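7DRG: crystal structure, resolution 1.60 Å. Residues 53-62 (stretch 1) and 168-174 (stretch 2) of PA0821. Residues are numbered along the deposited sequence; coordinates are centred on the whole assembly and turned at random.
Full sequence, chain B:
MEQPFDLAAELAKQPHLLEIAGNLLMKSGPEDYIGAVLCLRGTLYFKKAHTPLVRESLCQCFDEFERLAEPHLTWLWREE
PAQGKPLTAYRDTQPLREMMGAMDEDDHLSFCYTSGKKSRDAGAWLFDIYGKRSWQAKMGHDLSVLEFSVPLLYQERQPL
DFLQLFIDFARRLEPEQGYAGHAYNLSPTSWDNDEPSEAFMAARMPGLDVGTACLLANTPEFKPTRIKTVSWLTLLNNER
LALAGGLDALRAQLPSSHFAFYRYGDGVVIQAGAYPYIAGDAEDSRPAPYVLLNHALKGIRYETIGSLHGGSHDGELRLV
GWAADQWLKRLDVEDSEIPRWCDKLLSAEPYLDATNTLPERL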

ATOM      1  N   LEU B  53      44.041   6.885   3.764  1.00 19.73           N
ATOM      2  CA  LEU B  53      43.919   6.542   2.351  1.00 22.55           C
ATOM      3  C   LEU B  53      42.461   6.362   1.952  1.00 21.11           C
ATOM      4  O   LEU B  53      42.062   6.796   0.864  1.00 19.01           O
ATOM      5  CB  LEU B  53      44.726   5.283   2.032  1.00 23.91           C
ATOM      6  CG  LEU B  53      46.244   5.484   2.030  1.00 29.41           C
ATOM      7  CD1 LEU B  53      46.949   4.192   1.659  1.00 29.50           C
ATOM      8  CD2 LEU B  53      46.630   6.608   1.083  1.00 27.51           C
ATOM      9  N   VAL B  54      41.649   5.754   2.825  1.00 19.68           N
ATOM     10  CA  VAL B  54      40.232   5.577   2.509  1.00 19.40           C
ATOM     11  C   VAL B  54      39.519   6.918   2.541  1.00 21.82           C
ATOM     12  O   VAL B  54      38.649   7.192   1.705  1.00 19.87           O
ATOM     13  CB  VAL B  54      39.576   4.560   3.463  1.00 18.35           C
ATOM     14  CG1 VAL B  54      38.052   4.485   3.232  1.00 17.94           C
ATOM     15  CG2 VAL B  54      40.183   3.188   3.286  1.00 21.51           C
ATOM     16  N   ARG B  55      39.878   7.780   3.497  1.00 20.25           N
ATOM     17  CA  ARG B  55      39.281   9.111   3.529  1.00 19.94           C
ATOM     18  C   ARG B  55      39.620   9.905   2.270  1.00 19.75           C
ATOM     19  O   ARG B  55      38.744  10.567   1.701  1.00 19.23           O
ATOM     20  CB  ARG B  55      39.714   9.846   4.792  1.00 19.06           C
ATOM     21  CG  ARG B  55      39.073   9.239   6.026  1.00 18.69           C
ATOM     22  CD  ARG B  55      39.594   9.842   7.310  1.00 22.44           C
ATOM     23  NE  ARG B  55      38.909   9.249   8.453  1.00 20.08           N
ATOM     24  CZ  ARG B  55      39.020   9.702   9.698  1.00 25.37           C
ATOM     25  NH1 ARG B  55      39.785  10.761   9.951  1.00 26.36           N
ATOM     26  NH2 ARG B  55      38.365   9.097  10.686  1.00 26.65           N
ATOM     27  N   GLU B  56      40.870   9.821   1.790  1.00 20.48           N
ATOM     28  CA  GLU B  56      41.203  10.481   0.529  1.00 17.98           C
ATOM     29  C   GLU B  56      40.374   9.931  -0.623  1.00 19.19           C
ATOM     30  O   GLU B  56      39.946  10.686  -1.504  1.00 20.49           O
ATOM     31  CB  GLU B  56      42.691  10.325   0.218  1.00 21.90           C
ATOM     32  CG  GLU B  56      43.591  10.956   1.252  1.00 30.71           C
ATOM     33  CD  GLU B  56      45.066  10.705   0.969  1.00 48.01           C
ATOM     34  OE1 GLU B  56      45.399  10.275  -0.163  1.00 46.65           O
ATOM     35  OE2 GLU B  56      45.869  10.883   1.909  1.00 60.44           O
ATOM     36  N   SER B  57      40.166   8.612  -0.649  1.00 19.99           N
ATOM     37  CA  SER B  57      39.360   8.020  -1.714  1.00 18.48           C
ATOM     38  C   SER B  57      37.909   8.469  -1.623  1.00 18.38           C
ATOM     39  O   SER B  57      37.266   8.714  -2.650  1.00 19.56           O
ATOM     40  CB  SER B  57      39.468   6.496  -1.674  1.00 20.08           C
ATOM     41  OG  SER B  57      40.741   6.094  -2.183  1.00 22.57           O
ATOM     42  N   LEU B  58      37.384   8.610  -0.403  1.00 19.18           N
ATOM     43  CA  LEU B  58      36.040   9.154  -0.243  1.00 16.08           C
ATOM     44  C   LEU B  58      35.959  10.572  -0.786  1.00 15.33           C
ATOM     45  O   LEU B  58      34.947  10.969  -1.377  1.00 18.79           O
ATOM     46  CB  LEU B  58      35.644   9.127   1.235  1.00 16.30           C
ATOM     47  CG  LEU B  58      35.310   7.750   1.811  1.00 17.58           C
ATOM     48  CD1 LEU B  58      35.239   7.815   3.338  1.00 17.69           C
ATOM     49  CD2 LEU B  58      33.979   7.247   1.241  1.00 19.69           C
ATOM     50  N   CYS B  59      37.019  11.359  -0.588  1.00 16.74           N
ATOM     51  CA  CYS B  59      37.030  12.710  -1.123  1.00 18.11           C
ATOM     52  C   CYS B  59      37.090  12.708  -2.638  1.00 16.66           C
ATOM     53  O   CYS B  59      36.508  13.596  -3.273  1.00 19.81           O
ATOM     54  CB  CYS B  59      38.202  13.494  -0.548  1.00 17.93           C
ATOM     55  SG  CYS B  59      37.935  13.906   1.186  1.00 22.06           S
ATOM     56  N   GLN B  60      37.798  11.736  -3.233  1.00 18.00           N
ATOM     57  CA  GLN B  60      37.793  11.617  -4.687  1.00 19.19           C
ATOM     58  C   GLN B  60      36.421  11.191  -5.191  1.00 18.03           C
ATOM     59  O   GLN B  60      35.958  11.683  -6.227  1.00 19.18           O
ATOM     60  CB  GLN B  60      38.884  10.639  -5.137  1.00 18.72           C
ATOM     61  CG  GLN B  60      38.909  10.339  -6.638  1.00 23.79           C
ATOM     62  CD  GLN B  60      39.277  11.523  -7.521  1.00 30.83           C
ATOM     63  OE1 GLN B  60      39.980  12.444  -7.109  1.00 26.42           O
ATOM     64  NE2 GLN B  60      38.809  11.485  -8.765  1.00 37.10           N
ATOM     65  N   CYS B  61      35.736  10.313  -4.446  1.00 16.14           N
ATOM     66  CA  CYS B  61      34.348   9.993  -4.776  1.00 16.49           C
ATOM     67  C   CYS B  61      33.489  11.249  -4.788  1.00 17.87           C
ATOM     68  O   CYS B  61      32.690  11.462  -5.711  1.00 18.22           O
ATOM     69  CB  CYS B  61      33.771   8.984  -3.786  1.00 17.35           C
ATOM     70  SG  CYS B  61      34.486   7.334  -3.819  1.00 23.67           S
ATOM     71  N   PHE B  62      33.632  12.094  -3.761  1.00 16.36           N
ATOM     72  CA  PHE B  62      32.814  13.296  -3.709  1.00 17.26           C
ATOM     73  C   PHE B  62      33.153  14.253  -4.845  1.00 17.40           C
ATOM     74  O   PHE B  62      32.252  14.890  -5.404  1.00 19.50           O
ATOM     75  CB  PHE B  62      32.953  13.992  -2.354  1.00 18.32           C
ATOM     76  CG  PHE B  62      32.017  15.157  -2.191  1.00 16.44           C
ATOM     77  CD1 PHE B  62      30.646  14.955  -2.213  1.00 20.75           C
ATOM     78  CD2 PHE B  62      32.497  16.447  -2.035  1.00 23.46           C
ATOM     79  CE1 PHE B  62      29.765  16.012  -2.081  1.00 22.14           C
ATOM     80  CE2 PHE B  62      31.611  17.513  -1.894  1.00 24.23           C
ATOM     81  CZ  PHE B  62      30.246  17.288  -1.914  1.00 21.57           C
TER
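Stretch 2 (168-174) DFARRLE

Stretch 2 packs on stretch 1 as one helix against another, nearly antiparallel, through a small and mostly apolar contact that also takes in one arginine, R172. Residues 168-173 are helical. E174 then leaves helical phi/psi with a positive phi (41/64). Stretch 1 is helical throughout. The N-to-C directions of the two helices differ by 170°, and their axes come within 9.6 Å. Together the stretches bury 396 Å².

The pairing of residues runs in opposite order along the two helices. The CA of F169 lies 6.0 Å from the CA of C61, the CA of R172 lies 6.0 Å from the CA of S57, and the CA of L173 lies 6.7 Å from the CA of V54.

L173 is the knob of the contact. Its side chain sits among V54, S57, L58 and C61. L173 CD2 lies 3.8 Å from L58 CD2 and 4.2 Å from V54 CG1. L173 CD1 lies 4.3 Å from C61 SG.

The CB of C61 stands over one face of the F169 ring, 3.7 Å from the ring centroid and 18° off the normal, a CH-pi contact. C61 SG approaches more obliquely, 3.4 Å from F169 CD1. The ring also reaches the backbone, with F169 CZ 3.4 Å from C61 O.

R172 points toward stretch 1. Its CB lies 3.8 Å from S57 CB, so the helices are close here. The side chain then runs along stretch 1 past Q60. Q60 CG covers one face of the guanidinium, 3.3 Å from R172 NE. At the guanidinium edge, R172 NH1 donates a hydrogen bond to C61 SG at 3.6 Å, a long distance that suits the large sulfur atom.

D168 and R171 make no contact with stretch 1. They pair within their own helix, in a salt bridge of 2.7 Å from R171 NH2 to D168 OD1.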

ATOM      1  N   ASP B 168      33.208   3.348 -10.198  1.00 17.01           N
ATOM      2  CA  ASP B 168      34.381   4.095  -9.750  1.00 15.95           C
ATOM      3  C   ASP B 168      34.502   4.069  -8.235  1.00 18.02           C
ATOM      4  O   ASP B 168      35.605   3.913  -7.696  1.00 17.61           O
ATOM      5  CB  ASP B 168      34.320   5.541 -10.242  1.00 16.68           C
ATOM      6  CG  ASP B 168      34.665   5.676 -11.724  1.00 20.75           C
ATOM      7  OD1 ASP B 168      35.001   4.660 -12.355  1.00 22.84           O
ATOM      8  OD2 ASP B 168      34.585   6.802 -12.263  1.00 22.53           O
ATOM      9  N   PHE B 169      33.375   4.215  -7.529  1.00 16.84           N
ATOM     10  CA  PHE B 169      33.423   4.223  -6.069  1.00 16.37           C
ATOM     11  C   PHE B 169      33.773   2.840  -5.532  1.00 15.63           C
ATOM     12  O   PHE B 169      34.542   2.713  -4.571  1.00 19.07           O
ATOM     13  CB  PHE B 169      32.077   4.670  -5.470  1.00 14.52           C
ATOM     14  CG  PHE B 169      31.670   6.091  -5.789  1.00 16.58           C
ATOM     15  CD1 PHE B 169      32.459   6.931  -6.551  1.00 17.47           C
ATOM     16  CD2 PHE B 169      30.464   6.583  -5.291  1.00 15.39           C
ATOM     17  CE1 PHE B 169      32.061   8.222  -6.833  1.00 16.09           C
ATOM     18  CE2 PHE B 169      30.060   7.877  -5.568  1.00 19.48           C
ATOM     19  CZ  PHE B 169      30.854   8.700  -6.329  1.00 20.04           C
ATOM     20  N   ALA B 170      33.197   1.794  -6.128  1.00 17.01           N
ATOM     21  CA  ALA B 170      33.523   0.436  -5.710  1.00 17.51           C
ATOM     22  C   ALA B 170      35.008   0.170  -5.872  1.00 21.37           C
ATOM     23  O   ALA B 170      35.642  -0.446  -5.005  1.00 20.08           O
ATOM     24  CB  ALA B 170      32.713  -0.570  -6.527  1.00 20.93           C
ATOM     25  N   ARG B 171      35.572   0.641  -6.980  1.00 19.67           N
ATOM     26  CA  ARG B 171      36.984   0.428  -7.269  1.00 20.54           C
ATOM     27  C   ARG B 171      37.876   1.041  -6.191  1.00 23.60           C
ATOM     28  O   ARG B 171      38.884   0.439  -5.799  1.00 25.68           O
ATOM     29  CB  ARG B 171      37.292   1.011  -8.646  1.00 28.63           C
ATOM     30  CG  ARG B 171      38.625   0.649  -9.232  1.00 33.71           C
ATOM     31  CD  ARG B 171      38.473   0.483 -10.737  1.00 23.65           C
ATOM     32  NE  ARG B 171      37.640   1.528 -11.338  1.00 22.34           N
ATOM     33  CZ  ARG B 171      36.971   1.378 -12.476  1.00 23.74           C
ATOM     34  NH1 ARG B 171      37.027   0.221 -13.129  1.00 26.29           N
ATOM     35  NH2 ARG B 171      36.238   2.374 -12.963  1.00 25.28           N
ATOM     36  N   ARG B 172      37.508   2.210  -5.679  1.00 18.99           N
ATOM     37  CA  ARG B 172      38.367   2.873  -4.668  1.00 22.19           C
ATOM     38  C   ARG B 172      38.109   2.383  -3.245  1.00 25.64           C
ATOM     39  O   ARG B 172      39.028   2.446  -2.474  1.00 24.27           O
ATOM     40  CB  ARG B 172      38.076   4.360  -4.460  1.00 26.97           C
ATOM     41  CG  ARG B 172      37.680   5.162  -5.667  1.00 33.51           C
ATOM     42  CD  ARG B 172      37.975   6.622  -5.474  1.00 23.83           C
ATOM     43  NE  ARG B 172      38.151   7.176  -6.785  1.00 23.00           N
ATOM     44  CZ  ARG B 172      37.171   7.642  -7.522  1.00 26.07           C
ATOM     45  NH1 ARG B 172      35.947   7.651  -7.049  1.00 19.54           N
ATOM     46  NH2 ARG B 172      37.405   8.106  -8.725  1.00 23.99           N
ATOM     47  N   LEU B 173      36.884   1.974  -2.920  1.00 19.34           N
ATOM     48  CA  LEU B 173      36.569   1.669  -1.535  1.00 16.60           C
ATOM     49  C   LEU B 173      36.649   0.185  -1.221  1.00 19.39           C
ATOM     50  O   LEU B 173      36.618  -0.177  -0.035  1.00 22.87           O
ATOM     51  CB  LEU B 173      35.164   2.188  -1.187  1.00 17.75           C
ATOM     52  CG  LEU B 173      34.985   3.703  -1.341  1.00 18.92           C
ATOM     53  CD1 LEU B 173      33.535   4.100  -1.091  1.00 19.71           C
ATOM     54  CD2 LEU B 173      35.913   4.453  -0.390  1.00 20.49           C
ATOM     55  N   GLU B 174      36.752  -0.671  -2.242  1.00 19.96           N
ATOM     56  CA  GLU B 174      36.746  -2.127  -2.116  1.00 22.31           C
ATOM     57  C   GLU B 174      35.698  -2.586  -1.092  1.00 21.89           C
ATOM     58  O   GLU B 174      36.041  -3.164  -0.059  1.00 21.91           O
ATOM     59  CB  GLU B 174      38.132  -2.656  -1.762  1.00 28.32           C
ATOM     60  CG  GLU B 174      39.185  -2.218  -2.787  1.00 36.31           C
ATOM     61  CD  GLU B 174      40.350  -3.184  -2.912  1.00 52.84           C
ATOM     62  OE1 GLU B 174      40.993  -3.477  -1.882  1.00 58.05           O
ATOM     63  OE2 GLU B 174      40.619  -3.645  -4.049  1.00 49.23           O
TER